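Local coordinates for delta-1-pyrroline-5-carboxylate dehydrogenase, mitochondrial (Mus musculus, PDB 4E3X), which oxidises glutamate gamma-semialdehyde to glutamate with NAD+ as the acceptor, the second and final step in converting proline to glutamate in mitochondria, at residues L38-S41 with P45-D48; G182-S187 with N193-R198; L469-T474 with G522-G527. One frame throughout, in Å; residues are numbered along the deposited sequence.

Interaction 1: residues L38-S41 with P45-D48; sequences LAFS and PERD
E46 CG lies over one face of the F40 ring, toward its rim, 3.7 Å from the ring centroid in a CH-pi contact; the E46 carboxylate, by contrast, stands nearly upright to the ring, the two planes 81° apart. The second flat group, the R47 guanidinium, meets F40 O at its edge: on a chain extended from CG to NE, R47 NH1 donates to that carbonyl over 2.8 Å, close to the C=O axis (163°). E46 does two jobs with one chain. With CG between the backbone N and the carbonyl carbon (chi1 69°) and a bend at the next bond, its CG sits on the ring while the carboxylate turns back to the loop. There OE1 accepts F40 N at 3.0 Å, on its anti side, and more weakly A39 N at 3.4 Å. A water gives a proton to E46 OE1 at 2.7 Å and takes one from S41 N at 2.9 Å, so OE1 serves S41 N as well, though indirectly. L38 CD1 packs on E46 CB at 3.7 Å. F40 also touches L144 of helix 140-151 and V155 of helix 155-180. The whole is a loop folded back over the first turn of the helix it leads into, helix 45-55, with side chains of that turn binding the loop backbone and an aromatic ring tucked between helices.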
loop_
_atom_site.group_PDB
_atom_site.type_symbol
_atom_site.label_atom_id
_atom_site.label_comp_id
_atom_site.label_asym_id
_atom_site.label_seq_id
_atom_site.Cartn_x
_atom_site.Cartn_y
_atom_site.Cartn_z
ATOM N N LEU B 38 4.888 -34.022 -3.153
ATOM C CA LEU B 38 5.308 -35.422 -3.164
ATOM C C LEU B 38 4.263 -36.314 -2.504
ATOM O O LEU B 38 3.453 -35.842 -1.708
ATOM C CB LEU B 38 6.660 -35.584 -2.464
ATOM C CG LEU B 38 7.779 -34.665 -2.957
ATOM C CD1 LEU B 38 9.091 -34.969 -2.243
ATOM C CD2 LEU B 38 7.950 -34.777 -4.464
ATOM N N ALA B 39 4.295 -37.604 -2.829
ATOM C CA ALA B 39 3.254 -38.536 -2.385
ATOM C C ALA B 39 3.586 -39.296 -1.100
ATOM O O ALA B 39 2.681 -39.727 -0.389
ATOM C CB ALA B 39 2.915 -39.521 -3.499
ATOM N N PHE B 40 4.876 -39.480 -0.820
ATOM C CA PHE B 40 5.334 -40.213 0.362
ATOM C C PHE B 40 4.772 -41.630 0.447
ATOM O O PHE B 40 4.507 -42.139 1.535
ATOM C CB PHE B 40 5.035 -39.428 1.648
ATOM C CG PHE B 40 5.710 -38.088 1.695
ATOM C CD1 PHE B 40 6.940 -37.931 2.312
ATOM C CD2 PHE B 40 5.128 -36.988 1.091
ATOM C CE1 PHE B 40 7.565 -36.698 2.329
ATOM C CE2 PHE B 40 5.748 -35.761 1.106
ATOM C CZ PHE B 40 6.968 -35.615 1.724
ATOM N N SER B 41 4.600 -42.267 -0.709
ATOM C CA SER B 41 4.133 -43.649 -0.759
ATOM C C SER B 41 5.230 -44.584 -0.277
ATOM O O SER B 41 6.404 -44.223 -0.264
ATOM C CB SER B 41 3.728 -44.033 -2.183
ATOM O OG SER B 41 2.671 -43.219 -2.649
ATOM N N PRO B 45 11.611 -42.430 -2.096
ATOM C CA PRO B 45 12.768 -41.874 -1.389
ATOM C C PRO B 45 12.368 -40.824 -0.349
ATOM O O PRO B 45 13.021 -40.716 0.690
ATOM C CB PRO B 45 13.574 -41.213 -2.511
ATOM C CG PRO B 45 13.186 -41.958 -3.739
ATOM C CD PRO B 45 11.725 -42.268 -3.555
ATOM N N GLU B 46 11.309 -40.062 -0.617
ATOM C CA GLU B 46 10.928 -38.990 0.294
ATOM C C GLU B 46 10.348 -39.540 1.598
ATOM O O GLU B 46 10.546 -38.957 2.663
ATOM C CB GLU B 46 9.978 -37.985 -0.378
ATOM C CG GLU B 46 8.572 -38.502 -0.700
ATOM C CD GLU B 46 8.430 -39.072 -2.103
ATOM O OE1 GLU B 46 7.279 -39.186 -2.579
ATOM O OE2 GLU B 46 9.458 -39.414 -2.727
ATOM N N ARG B 47 9.646 -40.666 1.517
ATOM C CA ARG B 47 9.128 -41.299 2.723
ATOM C C ARG B 47 10.284 -41.826 3.566
ATOM O O ARG B 47 10.297 -41.659 4.784
ATOM C CB ARG B 47 8.156 -42.430 2.383
ATOM C CG ARG B 47 7.374 -42.947 3.585
ATOM C CD ARG B 47 6.551 -44.171 3.209
ATOM N NE ARG B 47 5.799 -44.729 4.330
ATOM C CZ ARG B 47 4.480 -44.627 4.474
ATOM N NH1 ARG B 47 3.756 -43.989 3.567
ATOM N NH2 ARG B 47 3.880 -45.181 5.520
ATOM N N ASP B 48 11.260 -42.450 2.914
ATOM C CA ASP B 48 12.456 -42.909 3.616
ATOM C C ASP B 48 13.195 -41.744 4.269
ATOM O O ASP B 48 13.581 -41.818 5.437
ATOM C CB ASP B 48 13.404 -43.644 2.669
ATOM C CG ASP B 48 12.877 -44.997 2.233
ATOM O OD1 ASP B 48 11.927 -45.520 2.860
ATOM O OD2 ASP B 48 13.434 -45.544 1.260
HETATM O O HOH W 1 6.371 -38.334 -4.678
HETATM O O HOH W 2 5.681 -41.320 -3.203
#

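Interaction 2: residues G182-S187 with N193-R198; sequences GEQPIS and NHTVYR
Q184 treats T195 as a neighbouring strand would: its OE1 accepts T195 N at 2.7 Å while its NE2 gives to T195 O at 3.1 Å, each bond in the carbonyl plane on a lone pair. A bend at chi2 (-67°) brings the amide alongside T195, and the two bonds hold it flat, close to parallel with the H194 ring (12° between planes). E183 O receives the Y197 hydroxyl OH at 2.7 Å, at the edge of the tyrosine ring, one face of which carries T195 CG2. Near S187, N193 binds through side chain and backbone: ND2 bonds I186 O at 2.8 Å, and N points almost straight at S187 OG, 2.9 Å away. Between these polar groups P185 wedges its ring, CD coming 3.4 Å from T195 OG1. A water takes a proton from S187 OG and gives to P185 O and, at 3.2 Å, to N193 O. Farther out, Q184 NE2 also bonds E181 O, just after helix 155-180, and W24 stacks on H194. Strand 191-199 forms a two-stranded antiparallel sheet with strand 542-550, consistent with the oligomerisation flap of aldehyde dehydrogenases; the second subunit packs against both segments, its Q518 bonding N193 OD1.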
loop_
_atom_site.group_PDB
_atom_site.type_symbol
_atom_site.label_atom_id
_atom_site.label_comp_id
_atom_site.label_asym_id
_atom_site.label_seq_id
_atom_site.Cartn_x
_atom_site.Cartn_y
_atom_site.Cartn_z
ATOM N N GLY B 182 11.702 -4.340 -14.746
ATOM C CA GLY B 182 11.351 -4.044 -16.123
ATOM C C GLY B 182 10.170 -3.098 -16.278
ATOM O O GLY B 182 9.872 -2.646 -17.384
ATOM N N GLU B 183 9.488 -2.806 -15.177
ATOM C CA GLU B 183 8.408 -1.826 -15.200
ATOM C C GLU B 183 9.002 -0.419 -15.089
ATOM O O GLU B 183 9.329 0.071 -13.995
ATOM C CB GLU B 183 7.378 -2.096 -14.098
ATOM C CG GLU B 183 6.272 -1.042 -14.023
ATOM C CD GLU B 183 5.577 -0.810 -15.360
ATOM O OE1 GLU B 183 4.860 -1.720 -15.825
ATOM O OE2 GLU B 183 5.744 0.286 -15.946
ATOM N N GLN B 184 9.147 0.218 -16.248
ATOM C CA GLN B 184 9.859 1.481 -16.368
ATOM C C GLN B 184 9.002 2.526 -17.065
ATOM O O GLN B 184 8.170 2.192 -17.898
ATOM C CB GLN B 184 11.165 1.258 -17.131
ATOM C CG GLN B 184 12.172 0.433 -16.347
ATOM C CD GLN B 184 12.668 1.170 -15.117
ATOM O OE1 GLN B 184 12.780 2.391 -15.133
ATOM N NE2 GLN B 184 12.958 0.435 -14.043
ATOM N N PRO B 185 9.206 3.802 -16.724
ATOM C CA PRO B 185 8.389 4.876 -17.301
ATOM C C PRO B 185 8.767 5.209 -18.740
ATOM O O PRO B 185 9.748 4.683 -19.276
ATOM C CB PRO B 185 8.683 6.065 -16.385
ATOM C CG PRO B 185 10.037 5.777 -15.822
ATOM C CD PRO B 185 10.119 4.289 -15.677
ATOM N N ILE B 186 7.963 6.073 -19.355
ATOM C CA ILE B 186 8.215 6.579 -20.701
ATOM C C ILE B 186 9.322 7.631 -20.664
ATOM O O ILE B 186 9.337 8.483 -19.773
ATOM C CB ILE B 186 6.943 7.250 -21.274
ATOM C CG1 ILE B 186 5.810 6.230 -21.410
ATOM C CG2 ILE B 186 7.230 7.938 -22.614
ATOM C CD1 ILE B 186 4.447 6.863 -21.698
ATOM N N SER B 187 10.248 7.561 -21.622
ATOM C CA SER B 187 11.225 8.628 -21.847
ATOM C C SER B 187 10.872 9.383 -23.124
ATOM O O SER B 187 10.496 8.779 -24.127
ATOM C CB SER B 187 12.636 8.063 -21.983
ATOM O OG SER B 187 13.066 7.446 -20.783
ATOM N N ASN B 193 14.224 8.573 -18.334
ATOM C CA ASN B 193 13.602 8.320 -17.031
ATOM C C ASN B 193 13.776 6.872 -16.619
ATOM O O ASN B 193 13.642 5.974 -17.454
ATOM C CB ASN B 193 12.119 8.654 -17.093
ATOM C CG ASN B 193 11.880 10.088 -17.492
ATOM O OD1 ASN B 193 12.381 11.003 -16.836
ATOM N ND2 ASN B 193 11.135 10.296 -18.581
ATOM N N HIS B 194 14.044 6.653 -15.334
ATOM C CA HIS B 194 14.256 5.315 -14.807
ATOM C C HIS B 194 13.722 5.238 -13.388
ATOM O O HIS B 194 13.946 6.144 -12.584
ATOM C CB HIS B 194 15.753 4.990 -14.829
ATOM C CG HIS B 194 16.103 3.673 -14.210
ATOM N ND1 HIS B 194 16.034 2.484 -14.903
ATOM C CD2 HIS B 194 16.538 3.360 -12.966
ATOM C CE1 HIS B 194 16.407 1.493 -14.112
ATOM N NE2 HIS B 194 16.719 1.997 -12.931
ATOM N N THR B 195 13.013 4.155 -13.083
ATOM C CA THR B 195 12.551 3.908 -11.729
ATOM C C THR B 195 13.517 2.993 -10.995
ATOM O O THR B 195 13.854 1.913 -11.480
ATOM C CB THR B 195 11.139 3.287 -11.707
ATOM O OG1 THR B 195 10.210 4.223 -12.269
ATOM C CG2 THR B 195 10.709 2.957 -10.283
ATOM N N VAL B 196 13.961 3.449 -9.831
ATOM C CA VAL B 196 14.788 2.671 -8.929
ATOM C C VAL B 196 13.871 2.141 -7.831
ATOM O O VAL B 196 13.248 2.924 -7.109
ATOM C CB VAL B 196 15.871 3.558 -8.294
ATOM C CG1 VAL B 196 16.671 2.768 -7.272
ATOM C CG2 VAL B 196 16.788 4.169 -9.357
ATOM N N TYR B 197 13.779 0.820 -7.706
ATOM C CA TYR B 197 12.923 0.208 -6.696
ATOM C C TYR B 197 13.715 0.094 -5.387
ATOM O O TYR B 197 14.289 -0.954 -5.073
ATOM C CB TYR B 197 12.341 -1.124 -7.203
ATOM C CG TYR B 197 11.349 -0.876 -8.321
ATOM C CD1 TYR B 197 10.048 -0.479 -8.037
ATOM C CD2 TYR B 197 11.730 -0.964 -9.664
ATOM C CE1 TYR B 197 9.143 -0.211 -9.048
ATOM C CE2 TYR B 197 10.827 -0.691 -10.683
ATOM C CZ TYR B 197 9.532 -0.325 -10.366
ATOM O OH TYR B 197 8.630 -0.045 -11.367
ATOM N N ARG B 198 13.769 1.201 -4.644
ATOM C CA ARG B 198 14.512 1.289 -3.390
ATOM C C ARG B 198 13.848 0.438 -2.329
ATOM O O ARG B 198 12.623 0.386 -2.250
ATOM C CB ARG B 198 14.524 2.730 -2.861
ATOM C CG ARG B 198 15.095 3.788 -3.807
ATOM C CD ARG B 198 15.011 5.189 -3.182
ATOM N NE ARG B 198 13.643 5.539 -2.805
ATOM C CZ ARG B 198 13.232 6.763 -2.481
ATOM N NH1 ARG B 198 14.066 7.795 -2.544
ATOM N NH2 ARG B 198 11.968 6.960 -2.123
HETATM O O HOH W 3 12.165 5.031 -20.136
#

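Interaction 3: residues L469-T474 with G522-G527; sequences LVDSTT and GARASG
D471 OD1 is held by both terminal nitrogens of R524, NH1 at 2.9 Å and NH2 at 3.0 Å, in an end-on salt bridge that puts both donors on one oxygen and on one face of the carboxylate. It links the C-terminal part of helix 463-472, the helix of a beta-alpha-beta crossover between the non-adjacent strands 452-458 and 476-483, to a type II' turn, A523 to S526, in which R524 takes the second place. NH1 reaches OD1 on the syn side, whereas NH2 arrives from above the carboxylate plane, which lies 56° from the guanidinium. With CG anti to its carbonyl carbon (chi1 -64°) and a chain extended from CG to NE, R524 reaches D471 and crosses it at about a right angle. NH2 also makes a weak bond to D471 O. The stronger claim on the arginine comes from E201 of the second subunit, which forms a salt bridge to NH1; the two acids would together probably stabilise its positive charge. Behind the contact, T473 N and T473 OG1 reach L469 O from opposite faces of its plane. A water bridges the segments, accepting from R524 NH2 at 2.8 Å and lying 2.8 Å from T474 O.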
loop_
_atom_site.group_PDB
_atom_site.type_symbol
_atom_site.label_atom_id
_atom_site.label_comp_id
_atom_site.label_asym_id
_atom_site.label_seq_id
_atom_site.Cartn_x
_atom_site.Cartn_y
_atom_site.Cartn_z
ATOM N N LEU B 469 -27.061 -13.442 5.202
ATOM C CA LEU B 469 -26.534 -13.792 6.516
ATOM C C LEU B 469 -25.086 -14.269 6.460
ATOM O O LEU B 469 -24.293 -13.942 7.341
ATOM C CB LEU B 469 -27.414 -14.842 7.197
ATOM C CG LEU B 469 -28.799 -14.339 7.608
ATOM C CD1 LEU B 469 -29.595 -15.443 8.288
ATOM C CD2 LEU B 469 -28.669 -13.123 8.511
ATOM N N VAL B 470 -24.736 -15.042 5.433
ATOM C CA VAL B 470 -23.350 -15.486 5.286
ATOM C C VAL B 470 -22.438 -14.257 5.257
ATOM O O VAL B 470 -21.396 -14.213 5.904
ATOM C CB VAL B 470 -23.136 -16.328 4.006
ATOM C CG1 VAL B 470 -21.648 -16.627 3.809
ATOM C CG2 VAL B 470 -23.945 -17.617 4.066
ATOM N N ASP B 471 -22.870 -13.241 4.521
ATOM C CA ASP B 471 -22.103 -12.027 4.333
ATOM C C ASP B 471 -22.041 -11.112 5.566
ATOM O O ASP B 471 -21.020 -10.470 5.797
ATOM C CB ASP B 471 -22.682 -11.269 3.134
ATOM C CG ASP B 471 -22.015 -9.938 2.914
ATOM O OD1 ASP B 471 -20.817 -9.910 2.568
ATOM O OD2 ASP B 471 -22.697 -8.912 3.079
ATOM N N SER B 472 -23.120 -11.053 6.349
ATOM C CA SER B 472 -23.231 -10.054 7.415
ATOM C C SER B 472 -22.978 -10.570 8.829
ATOM O O SER B 472 -22.799 -9.776 9.751
ATOM C CB SER B 472 -24.615 -9.408 7.378
ATOM O OG SER B 472 -25.590 -10.336 7.819
ATOM N N THR B 473 -22.969 -11.887 9.011
ATOM C CA THR B 473 -22.933 -12.450 10.360
ATOM C C THR B 473 -21.627 -12.180 11.105
ATOM O O THR B 473 -21.636 -11.880 12.305
ATOM C CB THR B 473 -23.247 -13.960 10.350
ATOM O OG1 THR B 473 -24.612 -14.140 9.949
ATOM C CG2 THR B 473 -23.047 -14.575 11.732
ATOM N N THR B 474 -20.503 -12.256 10.399
ATOM C CA THR B 474 -19.206 -12.126 11.049
ATOM C C THR B 474 -18.524 -10.815 10.693
ATOM O O THR B 474 -18.993 -10.065 9.840
ATOM C CB THR B 474 -18.250 -13.287 10.685
ATOM O OG1 THR B 474 -17.590 -13.000 9.441
ATOM C CG2 THR B 474 -19.005 -14.613 10.616
ATOM N N GLY B 522 -7.672 -11.312 2.642
ATOM C CA GLY B 522 -8.981 -10.704 2.575
ATOM C C GLY B 522 -9.072 -9.471 3.447
ATOM O O GLY B 522 -8.175 -9.199 4.254
ATOM N N ALA B 523 -10.171 -8.734 3.289
ATOM C CA ALA B 523 -10.351 -7.468 3.986
ATOM C C ALA B 523 -11.325 -7.627 5.158
ATOM O O ALA B 523 -11.302 -8.653 5.846
ATOM C CB ALA B 523 -10.782 -6.366 3.016
ATOM N N ARG B 524 -12.175 -6.629 5.385
ATOM C CA ARG B 524 -12.934 -6.555 6.635
ATOM C C ARG B 524 -11.954 -6.714 7.804
ATOM O O ARG B 524 -10.883 -6.105 7.771
ATOM C CB ARG B 524 -14.124 -7.524 6.649
ATOM C CG ARG B 524 -15.128 -7.134 5.554
ATOM C CD ARG B 524 -16.345 -8.029 5.493
ATOM N NE ARG B 524 -17.283 -7.515 4.496
ATOM C CZ ARG B 524 -18.361 -8.167 4.080
ATOM N NH1 ARG B 524 -19.148 -7.625 3.161
ATOM N NH2 ARG B 524 -18.653 -9.361 4.583
ATOM N N ALA B 525 -12.283 -7.501 8.824
ATOM C CA ALA B 525 -11.363 -7.638 9.957
ATOM C C ALA B 525 -10.165 -8.549 9.658
ATOM O O ALA B 525 -9.268 -8.677 10.488
ATOM C CB ALA B 525 -12.101 -8.121 11.212
ATOM N N SER B 526 -10.148 -9.166 8.479
ATOM C CA SER B 526 -9.115 -10.158 8.143
ATOM C C SER B 526 -7.755 -9.567 7.775
ATOM O O SER B 526 -6.779 -10.305 7.607
ATOM C CB SER B 526 -9.588 -11.097 7.031
ATOM O OG SER B 526 -10.741 -11.809 7.448
ATOM N N GLY B 527 -7.674 -8.246 7.657
ATOM C CA GLY B 527 -6.383 -7.602 7.482
ATOM C C GLY B 527 -6.338 -6.577 6.368
ATOM O O GLY B 527 -7.368 -6.071 5.918
HETATM O O HOH W 4 -18.201 -10.415 7.192
#

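The three contacts are far apart, follow one another along the chain and do not touch. The centres of interactions 1 and 2 are about 46 Å apart. Interaction 1 lies on the surface, across the chain's centre from interaction 3, with about 39 Å between their centres. Interactions 2 and 3, whose centres are about 38 Å apart, both meet the second subunit of the homodimer. Interaction 3 lies near ligand sites: the R524 side chain is about 7 Å from a bound proline and about 9 Å from the side chain of V288 at the NAD+ site, and A525 touches a bound proline. Interactions 1 and 2 lie away from the annotated sites.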